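Local coordinates for beta-N-acetylhexosaminidase (Streptomyces plicatus, PDB 1JAK), which hydrolyses terminal N-acetylhexosamine residues from glycans and, as a family 20 glycosidase, probably uses the substrate's own acetamido group as nucleophile, at residues Gly387-Asp401 and Ala435-Trp448. Residues are numbered along the deposited sequence; the frame is centred on the assembly and turned at random.
Sequences GTGLILSPADRTYLD and APADAVRGVEAPLW. With IFG ((2R,3R,4S,5R)-2-acetamido-3,4-dihydroxy-5-hydroxymethyl-piperidine), chain F.
The methyl of A435 rests against CD2 of L390. At A439 the carbonyl takes over, accepting the N-H of L390 (N to O 2.8 Å). V440 CG1 meets L392 CD1 (4.1 Å), and R441 N returns a bond to L390 O. A bend at chi2 (-59°) folds the R441 guanidinium back over G389 CA; a CB on G389 would collide with it, so glycine suits the place. L390 pairs with V440 but I391 with G442, making R441 the additional residue of a beta bulge, and the backbone angles of G442 would jam a side chain against the preceding carbonyl. G442 O receives L392 N in an almost straight bond (179°), while V443 CG1 lies more loosely by L392 CB. E444 gives its carbonyl to T398 OG1 (2.8 Å), and S161 and H192 bind its carboxylate. P446, with no N-H to satisfy, sets CG against Y399 CE1 (3.8 Å) and accepts L400 N at its O, while L447 CD1 packs on L400 CB. W448 NE1 sits over one face of Y399, 3.1 Å from its CE2, and IFG C3 lies over the indole's centre; an alanine here would probably uncover that face of Y399 and remove the surface under the piperidine ring. Y399 OH binds IFG O7 (2.7 Å) and D401 OD2 accepts from IFG O6 (2.6 Å). Strands 389-392 and 440-447 are neighbours in the family 20 TIM barrel, and Y399, D401 and W448 line the pocket at their C-terminal ends.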
loop_
_atom_site.group_PDB
_atom_site.type_symbol
_atom_site.label_atom_id
_atom_site.label_comp_id
_atom_site.label_asym_id
_atom_site.label_seq_id
_atom_site.Cartn_x
_atom_site.Cartn_y
_atom_site.Cartn_z
ATOM N N GLY A 387 4.854 -4.031 -23.938
ATOM C CA GLY A 387 5.221 -4.960 -22.881
ATOM C C GLY A 387 5.477 -4.369 -21.507
ATOM O O GLY A 387 5.761 -5.108 -20.561
ATOM N N THR A 388 5.393 -3.050 -21.383
ATOM C CA THR A 388 5.616 -2.414 -20.088
ATOM C C THR A 388 4.392 -2.628 -19.207
ATOM O O THR A 388 3.263 -2.402 -19.638
ATOM C CB THR A 388 5.862 -0.895 -20.241
ATOM O OG1 THR A 388 7.015 -0.679 -21.062
ATOM C CG2 THR A 388 6.096 -0.250 -18.875
ATOM N N GLY A 389 4.614 -3.077 -17.973
ATOM C CA GLY A 389 3.502 -3.300 -17.067
ATOM C C GLY A 389 2.958 -1.979 -16.560
ATOM O O GLY A 389 3.714 -1.032 -16.360
ATOM N N LEU A 390 1.648 -1.911 -16.347
ATOM C CA LEU A 390 1.015 -0.687 -15.873
ATOM C C LEU A 390 0.455 -0.783 -14.461
ATOM O O LEU A 390 -0.285 -1.709 -14.141
ATOM C CB LEU A 390 -0.121 -0.289 -16.814
ATOM C CG LEU A 390 0.140 0.748 -17.905
ATOM C CD1 LEU A 390 1.425 0.451 -18.645
ATOM C CD2 LEU A 390 -1.056 0.765 -18.846
ATOM N N ILE A 391 0.821 0.186 -13.626
ATOM C CA ILE A 391 0.318 0.269 -12.257
ATOM C C ILE A 391 -0.547 1.523 -12.289
ATOM O O ILE A 391 -0.048 2.613 -12.570
ATOM C CB ILE A 391 1.456 0.480 -11.244
ATOM C CG1 ILE A 391 2.369 -0.749 -11.217
ATOM C CG2 ILE A 391 0.872 0.753 -9.864
ATOM C CD1 ILE A 391 3.718 -0.485 -10.578
ATOM N N LEU A 392 -1.838 1.381 -12.014
ATOM C CA LEU A 392 -2.732 2.531 -12.065
ATOM C C LEU A 392 -3.003 3.203 -10.726
ATOM O O LEU A 392 -3.489 2.569 -9.795
ATOM C CB LEU A 392 -4.067 2.124 -12.698
ATOM C CG LEU A 392 -3.988 1.539 -14.113
ATOM C CD1 LEU A 392 -5.391 1.198 -14.596
ATOM C CD2 LEU A 392 -3.326 2.538 -15.056
ATOM N N SER A 393 -2.679 4.493 -10.646
ATOM C CA SER A 393 -2.911 5.294 -9.444
ATOM C C SER A 393 -3.197 6.733 -9.887
ATOM O O SER A 393 -2.422 7.650 -9.608
ATOM C CB SER A 393 -1.687 5.257 -8.513
ATOM O OG SER A 393 -0.552 5.862 -9.109
ATOM N N PRO A 394 -4.329 6.946 -10.584
ATOM C CA PRO A 394 -4.732 8.268 -11.080
ATOM C C PRO A 394 -4.783 9.296 -9.954
ATOM O O PRO A 394 -5.357 9.037 -8.897
ATOM C CB PRO A 394 -6.115 8.011 -11.684
ATOM C CG PRO A 394 -6.069 6.539 -12.051
ATOM C CD PRO A 394 -5.372 5.943 -10.857
ATOM N N ALA A 395 -4.191 10.461 -10.192
ATOM C CA ALA A 395 -4.159 11.512 -9.179
ATOM C C ALA A 395 -5.543 12.018 -8.782
ATOM O O ALA A 395 -5.715 12.547 -7.684
ATOM C CB ALA A 395 -3.293 12.676 -9.661
ATOM N N ASP A 396 -6.524 11.867 -9.668
ATOM C CA ASP A 396 -7.877 12.311 -9.360
ATOM C C ASP A 396 -8.762 11.131 -8.958
ATOM O O ASP A 396 -9.991 11.203 -9.040
ATOM C CB ASP A 396 -8.481 13.066 -10.558
ATOM C CG ASP A 396 -8.581 12.213 -11.813
ATOM O OD1 ASP A 396 -7.936 11.144 -11.884
ATOM O OD2 ASP A 396 -9.304 12.631 -12.745
ATOM N N ARG A 397 -8.122 10.049 -8.515
ATOM C CA ARG A 397 -8.838 8.850 -8.088
ATOM C C ARG A 397 -8.276 8.228 -6.811
ATOM O O ARG A 397 -8.985 8.100 -5.812
ATOM C CB ARG A 397 -8.790 7.772 -9.175
ATOM C CG ARG A 397 -9.363 8.175 -10.517
ATOM C CD ARG A 397 -10.870 8.144 -10.511
ATOM N NE ARG A 397 -11.405 8.489 -11.826
ATOM C CZ ARG A 397 -12.691 8.426 -12.147
ATOM N NH1 ARG A 397 -13.581 8.024 -11.249
ATOM N NH2 ARG A 397 -13.090 8.780 -13.364
ATOM N N THR A 398 -7.003 7.840 -6.849
ATOM C CA THR A 398 -6.393 7.162 -5.707
ATOM C C THR A 398 -5.317 7.889 -4.906
ATOM O O THR A 398 -4.658 7.276 -4.065
ATOM C CB THR A 398 -5.830 5.793 -6.136
ATOM O OG1 THR A 398 -4.681 5.984 -6.970
ATOM C CG2 THR A 398 -6.885 5.008 -6.911
ATOM N N TYR A 399 -5.122 9.178 -5.166
ATOM C CA TYR A 399 -4.153 9.953 -4.398
ATOM C C TYR A 399 -4.875 10.315 -3.101
ATOM O O TYR A 399 -5.765 11.170 -3.087
ATOM C CB TYR A 399 -3.744 11.207 -5.180
ATOM C CG TYR A 399 -2.496 11.010 -6.012
ATOM C CD1 TYR A 399 -2.235 9.789 -6.639
ATOM C CD2 TYR A 399 -1.563 12.037 -6.158
ATOM C CE1 TYR A 399 -1.073 9.593 -7.381
ATOM C CE2 TYR A 399 -0.395 11.853 -6.899
ATOM C CZ TYR A 399 -0.158 10.626 -7.502
ATOM O OH TYR A 399 1.006 10.416 -8.199
ATOM N N LEU A 400 -4.498 9.648 -2.012
ATOM C CA LEU A 400 -5.148 9.858 -0.724
ATOM C C LEU A 400 -4.897 11.209 -0.060
ATOM O O LEU A 400 -5.541 11.537 0.934
ATOM C CB LEU A 400 -4.771 8.717 0.229
ATOM C CG LEU A 400 -5.138 7.328 -0.310
ATOM C CD1 LEU A 400 -4.509 6.254 0.566
ATOM C CD2 LEU A 400 -6.660 7.160 -0.352
ATOM N N ASP A 401 -3.964 11.989 -0.601
ATOM C CA ASP A 401 -3.682 13.311 -0.053
ATOM C C ASP A 401 -4.615 14.354 -0.662
ATOM O O ASP A 401 -4.629 15.504 -0.228
ATOM C CB ASP A 401 -2.228 13.711 -0.332
ATOM C CG ASP A 401 -1.936 13.838 -1.817
ATOM O OD1 ASP A 401 -2.281 12.909 -2.572
ATOM O OD2 ASP A 401 -1.354 14.863 -2.231
ATOM N N ALA A 435 -5.227 1.041 -23.948
ATOM C CA ALA A 435 -4.286 0.190 -23.234
ATOM C C ALA A 435 -4.812 -1.239 -23.117
ATOM O O ALA A 435 -5.951 -1.459 -22.704
ATOM C CB ALA A 435 -4.013 0.765 -21.840
ATOM N N PRO A 436 -3.986 -2.230 -23.494
ATOM C CA PRO A 436 -4.379 -3.641 -23.421
ATOM C C PRO A 436 -4.641 -4.009 -21.962
ATOM O O PRO A 436 -3.801 -3.759 -21.100
ATOM C CB PRO A 436 -3.159 -4.372 -23.978
ATOM C CG PRO A 436 -2.533 -3.360 -24.886
ATOM C CD PRO A 436 -2.644 -2.095 -24.081
ATOM N N ALA A 437 -5.798 -4.604 -21.692
ATOM C CA ALA A 437 -6.158 -4.984 -20.329
ATOM C C ALA A 437 -5.112 -5.878 -19.672
ATOM O O ALA A 437 -4.874 -5.787 -18.466
ATOM C CB ALA A 437 -7.513 -5.681 -20.325
ATOM N N ASP A 438 -4.487 -6.738 -20.467
ATOM C CA ASP A 438 -3.475 -7.657 -19.961
ATOM C C ASP A 438 -2.190 -6.972 -19.501
ATOM O O ASP A 438 -1.342 -7.601 -18.870
ATOM C CB ASP A 438 -3.146 -8.702 -21.030
ATOM C CG ASP A 438 -2.903 -8.081 -22.391
ATOM O OD1 ASP A 438 -3.864 -7.530 -22.975
ATOM O OD2 ASP A 438 -1.752 -8.139 -22.876
ATOM N N ALA A 439 -2.045 -5.688 -19.814
ATOM C CA ALA A 439 -0.853 -4.943 -19.417
ATOM C C ALA A 439 -1.024 -4.311 -18.037
ATOM O O ALA A 439 -0.049 -3.878 -17.424
ATOM C CB ALA A 439 -0.540 -3.861 -20.444
ATOM N N VAL A 440 -2.263 -4.256 -17.560
ATOM C CA VAL A 440 -2.545 -3.678 -16.250
ATOM C C VAL A 440 -2.149 -4.668 -15.157
ATOM O O VAL A 440 -2.752 -5.736 -15.025
ATOM C CB VAL A 440 -4.041 -3.329 -16.104
ATOM C CG1 VAL A 440 -4.308 -2.732 -14.729
ATOM C CG2 VAL A 440 -4.448 -2.346 -17.191
ATOM N N ARG A 441 -1.127 -4.308 -14.385
ATOM C CA ARG A 441 -0.634 -5.165 -13.311
ATOM C C ARG A 441 -1.449 -4.991 -12.039
ATOM O O ARG A 441 -1.536 -5.900 -11.213
ATOM C CB ARG A 441 0.833 -4.844 -13.006
ATOM C CG ARG A 441 1.782 -5.024 -14.178
ATOM C CD ARG A 441 1.755 -6.445 -14.717
ATOM N NE ARG A 441 2.763 -6.639 -15.756
ATOM C CZ ARG A 441 4.072 -6.698 -15.526
ATOM N NH1 ARG A 441 4.539 -6.586 -14.288
ATOM N NH2 ARG A 441 4.917 -6.859 -16.535
ATOM N N GLY A 442 -2.039 -3.814 -11.877
ATOM C CA GLY A 442 -2.829 -3.563 -10.692
ATOM C C GLY A 442 -2.995 -2.090 -10.392
ATOM O O GLY A 442 -2.899 -1.246 -11.283
ATOM N N VAL A 443 -3.216 -1.785 -9.118
ATOM C CA VAL A 443 -3.448 -0.414 -8.689
ATOM C C VAL A 443 -2.642 -0.049 -7.450
ATOM O O VAL A 443 -2.092 -0.915 -6.775
ATOM C CB VAL A 443 -4.940 -0.209 -8.359
ATOM C CG1 VAL A 443 -5.795 -0.575 -9.564
ATOM C CG2 VAL A 443 -5.334 -1.080 -7.157
ATOM N N GLU A 444 -2.585 1.245 -7.155
ATOM C CA GLU A 444 -1.882 1.723 -5.976
ATOM C C GLU A 444 -2.568 2.967 -5.438
ATOM O O GLU A 444 -3.118 3.759 -6.202
ATOM C CB GLU A 444 -0.419 2.049 -6.296
ATOM C CG GLU A 444 0.356 2.549 -5.076
ATOM C CD GLU A 444 1.859 2.596 -5.292
ATOM O OE1 GLU A 444 2.450 1.543 -5.610
ATOM O OE2 GLU A 444 2.450 3.685 -5.135
ATOM N N ALA A 445 -2.541 3.123 -4.118
ATOM C CA ALA A 445 -3.128 4.285 -3.458
ATOM C C ALA A 445 -2.001 5.026 -2.741
ATOM O O ALA A 445 -1.606 4.650 -1.639
ATOM C CB ALA A 445 -4.187 3.843 -2.454
ATOM N N PRO A 446 -1.459 6.083 -3.367
ATOM C CA PRO A 446 -0.370 6.839 -2.736
ATOM C C PRO A 446 -0.860 7.873 -1.731
ATOM O O PRO A 446 -1.867 8.543 -1.962
ATOM C CB PRO A 446 0.325 7.522 -3.921
ATOM C CG PRO A 446 -0.132 6.728 -5.131
ATOM C CD PRO A 446 -1.562 6.425 -4.794
ATOM N N LEU A 447 -0.143 7.997 -0.620
ATOM C CA LEU A 447 -0.479 8.989 0.394
ATOM C C LEU A 447 0.717 9.925 0.533
ATOM O O LEU A 447 1.715 9.591 1.179
ATOM C CB LEU A 447 -0.793 8.327 1.744
ATOM C CG LEU A 447 -1.155 9.285 2.892
ATOM C CD1 LEU A 447 -2.283 10.225 2.469
ATOM C CD2 LEU A 447 -1.570 8.472 4.120
ATOM N N TRP A 448 0.617 11.089 -0.104
ATOM C CA TRP A 448 1.668 12.098 -0.061
ATOM C C TRP A 448 1.534 12.883 1.237
ATOM O O TRP A 448 0.426 13.073 1.742
ATOM C CB TRP A 448 1.550 13.008 -1.282
ATOM C CG TRP A 448 1.712 12.234 -2.556
ATOM C CD1 TRP A 448 0.725 11.829 -3.410
ATOM C CD2 TRP A 448 2.939 11.721 -3.088
ATOM N NE1 TRP A 448 1.263 11.094 -4.443
ATOM C CE2 TRP A 448 2.620 11.014 -4.269
ATOM C CE3 TRP A 448 4.278 11.792 -2.681
ATOM C CZ2 TRP A 448 3.594 10.381 -5.050
ATOM C CZ3 TRP A 448 5.248 11.165 -3.458
ATOM C CH2 TRP A 448 4.899 10.468 -4.631
HETATM N N1 IFG F . 2.915 15.045 -7.450
HETATM C C2 IFG F . 4.233 14.581 -6.946
HETATM C C3 IFG F . 4.261 14.123 -5.431
HETATM C C4 IFG F . 3.390 14.993 -4.501
HETATM C C5 IFG F . 1.984 15.082 -5.098
HETATM C C6 IFG F . 0.971 15.870 -4.274
HETATM C C7 IFG F . 3.916 12.407 -8.056
HETATM C C8 IFG F . 4.331 11.215 -8.880
HETATM C C9 IFG F . 1.976 15.679 -6.511
HETATM N N2 IFG F . 4.727 13.477 -7.800
HETATM O O7 IFG F . 2.775 12.393 -7.617
HETATM O O3 IFG F . 5.604 14.128 -4.965
HETATM O O4 IFG F . 3.955 16.302 -4.438
HETATM O O6 IFG F . -0.364 15.495 -4.597
#